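Local coordinates for lipoprotein (Clostridium difficile, PDB 4OTE) that probably captures methionine at the cell surface for an uptake transporter, as in NlpA-family binding lipoproteins, and holds selenomethionine in this crystal, at residues I88-K93 against A169-T174; E21-L26 against D223-L228; L82-A87 against E196-L201. All coordinates share one frame; numbering follows the deposited sequence. Where two conformers were deposited one is given.

Contact 1 (I88-K93 against A169-T174). With MSE (selenomethionine), chain C.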
loop_
_atom_site.group_PDB
_atom_site.type_symbol
_atom_site.label_atom_id
_atom_site.label_comp_id
_atom_site.label_asym_id
_atom_site.label_seq_id
_atom_site.Cartn_x
_atom_site.Cartn_y
_atom_site.Cartn_z
ATOM N N ILE A 88 0.364 -1.145 -9.166
ATOM C CA ILE A 88 0.115 -0.798 -10.555
ATOM C C ILE A 88 1.436 -0.442 -11.221
ATOM O O ILE A 88 2.254 0.282 -10.648
ATOM C CB ILE A 88 -0.894 0.366 -10.676
ATOM C CG1 ILE A 88 -2.280 -0.111 -10.227
ATOM C CG2 ILE A 88 -0.957 0.879 -12.116
ATOM C CD1 ILE A 88 -3.288 1.001 -10.044
ATOM N N LEU A 89 1.642 -0.981 -12.418
ATOM C CA LEU A 89 2.817 -0.679 -13.220
ATOM C C LEU A 89 2.473 0.509 -14.113
ATOM O O LEU A 89 1.554 0.425 -14.932
ATOM C CB LEU A 89 3.217 -1.900 -14.056
ATOM C CG LEU A 89 4.515 -1.830 -14.876
ATOM C CD1 LEU A 89 5.725 -1.613 -13.985
ATOM C CD2 LEU A 89 4.691 -3.093 -15.708
ATOM N N TYR A 90 3.192 1.616 -13.924
ATOM C CA TYR A 90 2.957 2.853 -14.665
ATOM C C TYR A 90 4.031 3.047 -15.726
ATOM O O TYR A 90 5.138 2.528 -15.598
ATOM C CB TYR A 90 2.972 4.060 -13.723
ATOM C CG TYR A 90 1.841 4.092 -12.724
ATOM C CD1 TYR A 90 1.952 3.440 -11.503
ATOM C CD2 TYR A 90 0.666 4.788 -12.991
ATOM C CE1 TYR A 90 0.925 3.471 -10.578
ATOM C CE2 TYR A 90 -0.369 4.824 -12.072
ATOM C CZ TYR A 90 -0.234 4.165 -10.864
ATOM O OH TYR A 90 -1.252 4.188 -9.938
ATOM N N SER A 91 3.699 3.809 -16.763
ATOM C CA SER A 91 4.635 4.091 -17.844
ATOM C C SER A 91 4.216 5.340 -18.614
ATOM O O SER A 91 3.029 5.542 -18.872
ATOM C CB SER A 91 4.720 2.894 -18.795
ATOM O OG SER A 91 5.646 3.125 -19.845
ATOM N N TYR A 92 5.197 6.178 -18.951
ATOM C CA TYR A 92 4.992 7.313 -19.856
ATOM C C TYR A 92 5.404 6.977 -21.295
ATOM O O TYR A 92 5.229 7.799 -22.194
ATOM C CB TYR A 92 5.808 8.535 -19.405
ATOM C CG TYR A 92 5.352 9.232 -18.140
ATOM C CD1 TYR A 92 4.034 9.147 -17.689
ATOM C CD2 TYR A 92 6.243 10.021 -17.410
ATOM C CE1 TYR A 92 3.629 9.800 -16.539
ATOM C CE2 TYR A 92 5.843 10.679 -16.259
ATOM C CZ TYR A 92 4.536 10.565 -15.830
ATOM O OH TYR A 92 4.133 11.217 -14.689
ATOM N N LYS A 93 5.939 5.777 -21.511
ATOM C CA LYS A 93 6.583 5.441 -22.781
ATOM C C LYS A 93 5.913 4.304 -23.561
ATOM O O LYS A 93 6.028 4.253 -24.781
ATOM C CB LYS A 93 8.059 5.131 -22.524
ATOM C CG LYS A 93 8.787 6.294 -21.867
ATOM C CD LYS A 93 10.260 6.017 -21.648
ATOM C CE LYS A 93 10.918 7.167 -20.903
ATOM N NZ LYS A 93 12.366 6.917 -20.661
ATOM N N ALA A 169 7.383 1.683 -14.164
ATOM C CA ALA A 169 7.659 1.643 -12.726
ATOM C C ALA A 169 6.467 1.137 -11.908
ATOM O O ALA A 169 5.322 1.510 -12.176
ATOM C CB ALA A 169 8.074 3.023 -12.238
ATOM N N PHE A 170 6.748 0.280 -10.927
ATOM C CA PHE A 170 5.747 -0.159 -9.948
ATOM C C PHE A 170 5.632 0.893 -8.845
ATOM O O PHE A 170 6.625 1.203 -8.181
ATOM C CB PHE A 170 6.140 -1.501 -9.313
ATOM C CG PHE A 170 5.733 -2.711 -10.118
ATOM C CD1 PHE A 170 4.398 -3.071 -10.227
ATOM C CD2 PHE A 170 6.688 -3.511 -10.731
ATOM C CE1 PHE A 170 4.020 -4.191 -10.951
ATOM C CE2 PHE A 170 6.315 -4.629 -11.460
ATOM C CZ PHE A 170 4.980 -4.972 -11.566
ATOM N N ILE A 171 4.430 1.442 -8.652
ATOM C CA ILE A 171 4.215 2.500 -7.659
ATOM C C ILE A 171 2.966 2.242 -6.811
ATOM O O ILE A 171 1.862 2.055 -7.341
ATOM C CB ILE A 171 4.090 3.891 -8.326
ATOM C CG1 ILE A 171 5.259 4.142 -9.285
ATOM C CG2 ILE A 171 4.046 4.990 -7.266
ATOM C CD1 ILE A 171 5.200 5.470 -10.009
ATOM N N ASP A 172 3.153 2.242 -5.491
ATOM C CA ASP A 172 2.041 2.139 -4.550
ATOM C C ASP A 172 1.039 3.258 -4.799
ATOM O O ASP A 172 1.421 4.395 -5.074
ATOM C CB ASP A 172 2.534 2.229 -3.100
ATOM C CG ASP A 172 3.323 1.011 -2.665
ATOM O OD1 ASP A 172 3.804 0.260 -3.539
ATOM O OD2 ASP A 172 3.472 0.806 -1.442
ATOM N N THR A 173 -0.243 2.940 -4.679
ATOM C CA THR A 173 -1.291 3.936 -4.873
ATOM C C THR A 173 -1.130 5.092 -3.881
ATOM O O THR A 173 -1.387 6.245 -4.233
ATOM C CB THR A 173 -2.687 3.278 -4.823
ATOM O OG1 THR A 173 -2.901 2.583 -6.054
ATOM C CG2 THR A 173 -3.813 4.303 -4.631
ATOM N N THR A 174 -0.672 4.783 -2.663
ATOM C CA THR A 174 -0.359 5.809 -1.656
ATOM C C THR A 174 0.617 6.881 -2.183
ATOM O O THR A 174 0.516 8.048 -1.813
ATOM C CB THR A 174 0.193 5.168 -0.357
ATOM O OG1 THR A 174 -0.851 4.440 0.301
ATOM C CG2 THR A 174 0.734 6.214 0.607
HETATM N N MSE C 301 -1.016 0.983 0.220
HETATM C CA MSE C 301 0.210 0.118 0.210
HETATM C C MSE C 301 -0.089 -1.124 -0.555
HETATM O O MSE C 301 -1.039 -1.846 -0.235
HETATM O OXT MSE C 301 0.627 -1.430 -1.511
HETATM C CB MSE C 301 0.684 -0.270 1.610
HETATM C CG MSE C 301 2.022 -1.014 1.572
HETATM SE SE MSE C 301 2.512 -1.668 3.367
HETATM C CE MSE C 301 2.963 0.072 4.146
HETATM O O HOH W 1 -0.896 2.773 -7.871
#

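Contact 2 (E21-L26 against D223-L228). With ZN (zinc ion), chain H; ZN (zinc ion), chain G.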
loop_
_atom_site.group_PDB
_atom_site.type_symbol
_atom_site.label_atom_id
_atom_site.label_comp_id
_atom_site.label_asym_id
_atom_site.label_seq_id
_atom_site.Cartn_x
_atom_site.Cartn_y
_atom_site.Cartn_z
ATOM N N GLU A 21 -11.058 11.232 7.083
ATOM C CA GLU A 21 -11.579 12.602 7.105
ATOM C C GLU A 21 -13.062 12.628 6.756
ATOM O O GLU A 21 -13.842 13.323 7.405
ATOM C CB GLU A 21 -10.819 13.514 6.128
ATOM C CG GLU A 21 -9.387 13.860 6.526
ATOM C CD GLU A 21 -9.277 14.836 7.686
ATOM O OE1 GLU A 21 -10.317 15.287 8.210
ATOM O OE2 GLU A 21 -8.133 15.169 8.076
ATOM N N GLU A 22 -13.445 11.867 5.735
ATOM C CA GLU A 22 -14.843 11.810 5.308
ATOM C C GLU A 22 -15.724 11.002 6.263
ATOM O O GLU A 22 -16.940 11.083 6.183
ATOM C CB GLU A 22 -14.948 11.254 3.886
ATOM C CG GLU A 22 -14.333 12.156 2.825
ATOM C CD GLU A 22 -15.099 13.453 2.619
ATOM O OE1 GLU A 22 -16.277 13.530 3.019
ATOM O OE2 GLU A 22 -14.534 14.407 2.043
ATOM N N LEU A 23 -15.109 10.235 7.161
ATOM C CA LEU A 23 -15.838 9.474 8.180
ATOM C C LEU A 23 -15.955 10.200 9.527
ATOM O O LEU A 23 -16.553 9.662 10.461
ATOM C CB LEU A 23 -15.174 8.108 8.392
ATOM C CG LEU A 23 -15.361 7.106 7.259
ATOM C CD1 LEU A 23 -14.414 5.928 7.430
ATOM C CD2 LEU A 23 -16.806 6.629 7.185
ATOM N N LYS A 24 -15.391 11.404 9.627
ATOM C CA LYS A 24 -15.464 12.212 10.860
ATOM C C LYS A 24 -16.877 12.365 11.413
ATOM O O LYS A 24 -17.098 12.119 12.593
ATOM C CB LYS A 24 -14.905 13.617 10.639
ATOM C CG LYS A 24 -13.476 13.832 11.074
ATOM C CD LYS A 24 -13.135 15.297 10.880
ATOM C CE LYS A 24 -11.675 15.576 11.137
ATOM N NZ LYS A 24 -11.353 16.977 10.749
ATOM N N PRO A 25 -17.831 12.801 10.569
ATOM C CA PRO A 25 -19.201 12.982 11.052
ATOM C C PRO A 25 -19.807 11.704 11.629
ATOM O O PRO A 25 -20.557 11.763 12.602
ATOM C CB PRO A 25 -19.974 13.405 9.795
ATOM C CG PRO A 25 -18.944 13.872 8.827
ATOM C CD PRO A 25 -17.726 13.052 9.120
ATOM N N LEU A 26 -19.479 10.563 11.027
ATOM C CA LEU A 26 -19.974 9.275 11.500
ATOM C C LEU A 26 -19.335 8.920 12.840
ATOM O O LEU A 26 -19.988 8.350 13.715
ATOM C CB LEU A 26 -19.684 8.184 10.465
ATOM C CG LEU A 26 -20.416 6.853 10.617
ATOM C CD1 LEU A 26 -21.917 7.055 10.764
ATOM C CD2 LEU A 26 -20.125 5.967 9.416
ATOM N N ASP A 223 -21.194 0.890 5.502
ATOM C CA ASP A 223 -21.648 1.135 4.134
ATOM C C ASP A 223 -21.127 2.474 3.600
ATOM O O ASP A 223 -20.819 2.594 2.416
ATOM C CB ASP A 223 -23.176 1.115 4.054
ATOM C CG ASP A 223 -23.765 -0.267 4.282
ATOM O OD1 ASP A 223 -23.032 -1.277 4.268
ATOM O OD2 ASP A 223 -24.997 -0.351 4.461
ATOM N N LYS A 224 -21.041 3.474 4.475
ATOM C CA LYS A 224 -20.494 4.778 4.101
ATOM C C LYS A 224 -19.026 4.661 3.667
ATOM O O LYS A 224 -18.614 5.255 2.667
ATOM C CB LYS A 224 -20.638 5.771 5.264
ATOM C CG LYS A 224 -20.086 7.168 5.001
ATOM C CD LYS A 224 -20.750 7.822 3.800
ATOM C CE LYS A 224 -20.296 9.261 3.624
ATOM N NZ LYS A 224 -20.844 9.840 2.365
ATOM N N ALA A 225 -18.248 3.886 4.417
ATOM C CA ALA A 225 -16.838 3.658 4.095
ATOM C C ALA A 225 -16.673 2.961 2.746
ATOM O O ALA A 225 -15.772 3.308 1.970
ATOM C CB ALA A 225 -16.171 2.841 5.193
ATOM N N ARG A 226 -17.541 1.986 2.469
ATOM C CA ARG A 226 -17.480 1.241 1.210
ATOM C C ARG A 226 -17.770 2.158 0.026
ATOM O O ARG A 226 -17.027 2.158 -0.952
ATOM C CB ARG A 226 -18.458 0.056 1.204
ATOM C CG ARG A 226 -18.226 -0.899 0.037
ATOM C CD ARG A 226 -19.278 -1.987 -0.063
ATOM N NE ARG A 226 -19.311 -2.839 1.125
ATOM C CZ ARG A 226 -20.277 -2.851 2.049
ATOM N NH1 ARG A 226 -21.339 -2.048 1.960
ATOM N NH2 ARG A 226 -20.184 -3.683 3.082
ATOM N N SER A 227 -18.843 2.938 0.121
ATOM C CA SER A 227 -19.224 3.839 -0.967
ATOM C C SER A 227 -18.192 4.952 -1.172
ATOM O O SER A 227 -17.919 5.332 -2.307
ATOM C CB SER A 227 -20.626 4.423 -0.741
ATOM O OG SER A 227 -20.679 5.192 0.442
ATOM N N LEU A 228 -17.600 5.451 -0.088
ATOM C CA LEU A 228 -16.529 6.456 -0.196
ATOM C C LEU A 228 -15.331 5.927 -0.975
ATOM O O LEU A 228 -14.790 6.619 -1.840
ATOM C CB LEU A 228 -16.054 6.921 1.185
ATOM C CG LEU A 228 -16.961 7.884 1.951
ATOM C CD1 LEU A 228 -16.501 7.977 3.397
ATOM C CD2 LEU A 228 -16.999 9.257 1.296
HETATM ZN ZN ZN H . -8.118 16.707 9.398
HETATM ZN ZN ZN G . -12.585 14.955 1.814
#

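Contact 3 (L82-A87 against E196-L201). With MSE (selenomethionine), chain C.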
loop_
_atom_site.group_PDB
_atom_site.type_symbol
_atom_site.label_atom_id
_atom_site.label_comp_id
_atom_site.label_asym_id
_atom_site.label_seq_id
_atom_site.Cartn_x
_atom_site.Cartn_y
_atom_site.Cartn_z
ATOM N N LEU A 82 -9.581 -4.179 5.361
ATOM C CA LEU A 82 -10.461 -3.091 4.904
ATOM C C LEU A 82 -10.522 -2.980 3.389
ATOM O O LEU A 82 -11.605 -2.999 2.803
ATOM C CB LEU A 82 -10.016 -1.756 5.502
ATOM C CG LEU A 82 -9.938 -1.740 7.029
ATOM C CD1 LEU A 82 -9.444 -0.389 7.510
ATOM C CD2 LEU A 82 -11.286 -2.076 7.656
ATOM N N TYR A 83 -9.359 -2.863 2.759
ATOM C CA TYR A 83 -9.287 -2.698 1.317
ATOM C C TYR A 83 -7.906 -3.058 0.787
ATOM O O TYR A 83 -6.903 -2.930 1.499
ATOM C CB TYR A 83 -9.622 -1.253 0.930
ATOM C CG TYR A 83 -8.875 -0.217 1.745
ATOM C CD1 TYR A 83 -7.550 0.108 1.456
ATOM C CD2 TYR A 83 -9.494 0.437 2.802
ATOM C CE1 TYR A 83 -6.863 1.049 2.208
ATOM C CE2 TYR A 83 -8.817 1.384 3.555
ATOM C CZ TYR A 83 -7.506 1.687 3.257
ATOM O OH TYR A 83 -6.836 2.626 4.013
ATOM N N VAL A 84 -7.871 -3.507 -0.465
ATOM C CA VAL A 84 -6.629 -3.838 -1.145
ATOM C C VAL A 84 -6.255 -2.698 -2.084
ATOM O O VAL A 84 -7.135 -2.038 -2.642
ATOM C CB VAL A 84 -6.767 -5.132 -1.966
ATOM C CG1 VAL A 84 -5.399 -5.632 -2.388
ATOM C CG2 VAL A 84 -7.494 -6.205 -1.168
ATOM N N CYS A 85 -4.954 -2.476 -2.246
ATOM C CA CYS A 85 -4.426 -1.461 -3.133
ATOM C C CYS A 85 -3.429 -2.153 -4.058
ATOM O O CYS A 85 -2.219 -2.074 -3.834
ATOM C CB CYS A 85 -3.727 -0.357 -2.328
ATOM S SG CYS A 85 -4.778 0.512 -1.133
ATOM N N PRO A 86 -3.934 -2.858 -5.089
ATOM C CA PRO A 86 -3.044 -3.617 -5.961
ATOM C C PRO A 86 -1.947 -2.737 -6.541
ATOM O O PRO A 86 -2.216 -1.602 -6.937
ATOM C CB PRO A 86 -3.969 -4.107 -7.080
ATOM C CG PRO A 86 -5.339 -4.064 -6.513
ATOM C CD PRO A 86 -5.341 -2.945 -5.520
ATOM N N ALA A 87 -0.722 -3.255 -6.569
ATOM C CA ALA A 87 0.389 -2.564 -7.208
ATOM C C ALA A 87 0.058 -2.336 -8.674
ATOM O O ALA A 87 -0.484 -3.216 -9.335
ATOM C CB ALA A 87 1.670 -3.376 -7.079
ATOM N N GLU A 196 -4.612 -10.940 1.382
ATOM C CA GLU A 196 -3.447 -11.036 2.258
ATOM C C GLU A 196 -2.768 -9.670 2.398
ATOM O O GLU A 196 -2.198 -9.357 3.444
ATOM C CB GLU A 196 -2.454 -12.068 1.714
ATOM C CG GLU A 196 -1.317 -12.415 2.668
ATOM C CD GLU A 196 -0.365 -13.459 2.103
ATOM O OE1 GLU A 196 -0.806 -14.307 1.294
ATOM O OE2 GLU A 196 0.829 -13.434 2.475
ATOM N N TYR A 197 -2.852 -8.861 1.343
ATOM C CA TYR A 197 -2.270 -7.524 1.330
ATOM C C TYR A 197 -3.311 -6.416 1.543
ATOM O O TYR A 197 -3.082 -5.258 1.184
ATOM C CB TYR A 197 -1.512 -7.316 0.017
ATOM C CG TYR A 197 -0.417 -8.338 -0.186
ATOM C CD1 TYR A 197 0.597 -8.485 0.756
ATOM C CD2 TYR A 197 -0.394 -9.162 -1.311
ATOM C CE1 TYR A 197 1.596 -9.424 0.590
ATOM C CE2 TYR A 197 0.608 -10.103 -1.485
ATOM C CZ TYR A 197 1.602 -10.224 -0.532
ATOM O OH TYR A 197 2.606 -11.148 -0.683
ATOM N N ALA A 198 -4.444 -6.765 2.144
ATOM C CA ALA A 198 -5.459 -5.773 2.472
ATOM C C ALA A 198 -4.910 -4.802 3.519
ATOM O O ALA A 198 -4.389 -5.225 4.552
ATOM C CB ALA A 198 -6.717 -6.450 2.993
ATOM N N ASN A 199 -4.992 -3.506 3.229
ATOM C CA ASN A 199 -4.651 -2.490 4.213
ATOM C C ASN A 199 -5.671 -2.535 5.337
ATOM O O ASN A 199 -6.810 -2.974 5.140
ATOM C CB ASN A 199 -4.619 -1.095 3.592
ATOM C CG ASN A 199 -3.472 -0.913 2.615
ATOM O OD1 ASN A 199 -2.984 -1.876 2.019
ATOM N ND2 ASN A 199 -3.038 0.327 2.443
ATOM N N LEU A 200 -5.258 -2.086 6.516
ATOM C CA LEU A 200 -6.085 -2.225 7.705
ATOM C C LEU A 200 -5.641 -1.283 8.810
ATOM O O LEU A 200 -4.550 -0.715 8.763
ATOM C CB LEU A 200 -6.070 -3.685 8.195
ATOM C CG LEU A 200 -4.771 -4.490 8.040
ATOM C CD1 LEU A 200 -3.680 -3.982 8.967
ATOM C CD2 LEU A 200 -5.026 -5.970 8.277
ATOM N N LEU A 201 -6.513 -1.114 9.794
ATOM C CA LEU A 201 -6.187 -0.356 10.981
ATOM C C LEU A 201 -5.220 -1.186 11.819
ATOM O O LEU A 201 -5.381 -2.403 11.943
ATOM C CB LEU A 201 -7.453 -0.042 11.777
ATOM C CG LEU A 201 -7.326 1.057 12.832
ATOM C CD1 LEU A 201 -7.300 2.431 12.179
ATOM C CD2 LEU A 201 -8.466 0.958 13.836
HETATM N N MSE C 301 -1.016 0.983 0.220
HETATM C CA MSE C 301 0.210 0.118 0.210
HETATM C C MSE C 301 -0.089 -1.124 -0.555
HETATM O O MSE C 301 -1.039 -1.846 -0.235
HETATM O OXT MSE C 301 0.627 -1.430 -1.511
HETATM C CB MSE C 301 0.684 -0.270 1.610
HETATM C CG MSE C 301 2.022 -1.014 1.572
HETATM SE SE MSE C 301 2.512 -1.668 3.367
HETATM C CE MSE C 301 2.963 0.072 4.146
HETATM O O HOH W 2 -2.847 -3.822 -1.046
#

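Contact 1 (I88-K93 against A169-T174)
Strands 88-90 and 169-171 run antiparallel with a marked twist, 136° between their short axes. Tyr90 and Ala169 form a hydrogen-bonded pair: Tyr90 N gives a nearly straight bond to Ala169 O (2.8 Å), entering above the carbonyl plane, and Ala169 N answers to Tyr90 O within that carbonyl's plane. Leu89 and Phe170 make the neighbouring non-hydrogen-bonded pair. On their face Leu89 CG stands anti to the backbone N (chi1 -174°), which sets CD1 over the centre of the Phe170 ring, a CH-pi contact of 3.9 Å from Leu89 CD1 to the ring centroid. On the other face Tyr90 and Ile171 cross at about a right angle, Ile171 CB lying 3.9 Å from Tyr90 CD1. The tyrosine hydroxyl reaches a water, 2.5 Å from Tyr90 OH, that donates to Ile171 O and bonds to Thr173 OG1, tying the ring tip to the start of helix 173-176. Just beyond strand 168-171, Asp172 and Thr174 line the selenomethionine pocket, Thr174 OG1 weakly accepting from the ligand N. In the mixed five-stranded sheet of one lobe of this periplasmic-binding-protein fold, strand 187-190 borders 88-90, strand 105-109 borders 168-171, and Ala183 of helix 183-186 packs on Ile88 and Tyr90.

Contact 2 (E21-L26 against D223-L228)
Glu21, in the last turn of helix 13-22, binds one zinc ion (chain H) through OE2 at 2.0 Å; its OE1 forms a salt bridge with Lys24 NZ whose hydrogen bond is weak. Glu22 divides its side chain between two tasks. Its CB rests on the branched tip of Leu228, 3.7 Å from Glu22 CB to Leu228 CD1, while the chain bends at chi2 (-68°) and carries OE2 to a second zinc ion (chain G); Glu18 and Glu22, four residues apart on the helix, both bind this ion. Leu23 slips in beside the opposite helix, with CD2 4.0 Å from both Lys224 CG and Leu228 CD1. Leu23 CD1 lies 4.2 Å from Ala225 CB. Past Lys24 and Pro25, Leu26 CD2 meets the aliphatic root of Lys224 at CB, the two chains running antiparallel alongside each other. No hydrogen bond joins the segments: van der Waals contact alone does, between leucines, Ala225 and the aliphatic parts of Glu22 and Lys224, with the zinc-bound carboxylate of Glu22 at its margin. The contact sets the break between helices 13-22 and 24-29 against the first turns of helix 223-233, while Leu220 and Val219 of helix 211-220 touch Leu23 and Leu26.

Contact 3 (L82-A87 against E196-L201)
The Tyr83 ring lies obliquely against the Asn199 side chain, with Tyr83 CE1 3.4 Å from Asn199 CB and the ring and amide planes 41° apart. A chi1 of 48° puts Tyr83 CG between the backbone N and the carbonyl carbon, bringing the ring back against Asn199 CB. Behind this overlap the backbones run antiparallel, 158° between the short axes. Asn199 N donates to Tyr83 O at 2.6 Å, a short bond lying nearly along the C=O axis though bent at the hydrogen. In return Asn199 O accepts from Leu82 N at 3.0 Å and, weakly, from Tyr83 N, so one carbonyl faces two successive residues: a classic beta bulge, here where strand 76-84 meets strand 199-204 of the larger mixed sheet, which also holds strand 6-12. Leu82 packs along the chain beyond it, Leu82 CD1 lying 3.8 Å from Leu200 CA, and Val84 CG2 leans on Ala198. Where strand 76-84 gives way to loop, the two segments reach the selenomethionine together. A water accepts from Cys85 N and donates both to Tyr197 O and to the ligand carboxylate, 2.8 Å from selenomethionine O, linking that oxygen to both segments. Cys85 and Asn199 belong to the pocket, with Cys85 CB 3.7 Å from selenomethionine O. Pro15 and Leu19 of helix 13-22 touch the Tyr83 side chain, and Tyr197 makes a cation-pi contact with Lys117.

Contacts 1 and 3 both touch the selenomethionine, their centres about 17 Å apart. Contact 1 lies inside the loop closed by contact 3, and strand 76-84 passes through Cys85-Ala87 into strand 88-90, leading from one mixed sheet to the other; Phe170 CD1 packs 4.2 Å from Ala87 CB. Asp172 and Thr174 thus approach the ligand from the end of one sheet, Cys85 and Asn199 from the end of the other, consistent with a pocket between two lobes. Contact 2 stands apart, its centre about 27 Å from that of contact 1 and about 17 Å from that of contact 3. Helix 13-22 connects the two regions, with zinc-binding Glu22 at one end and Pro15 against Cys85 near the other.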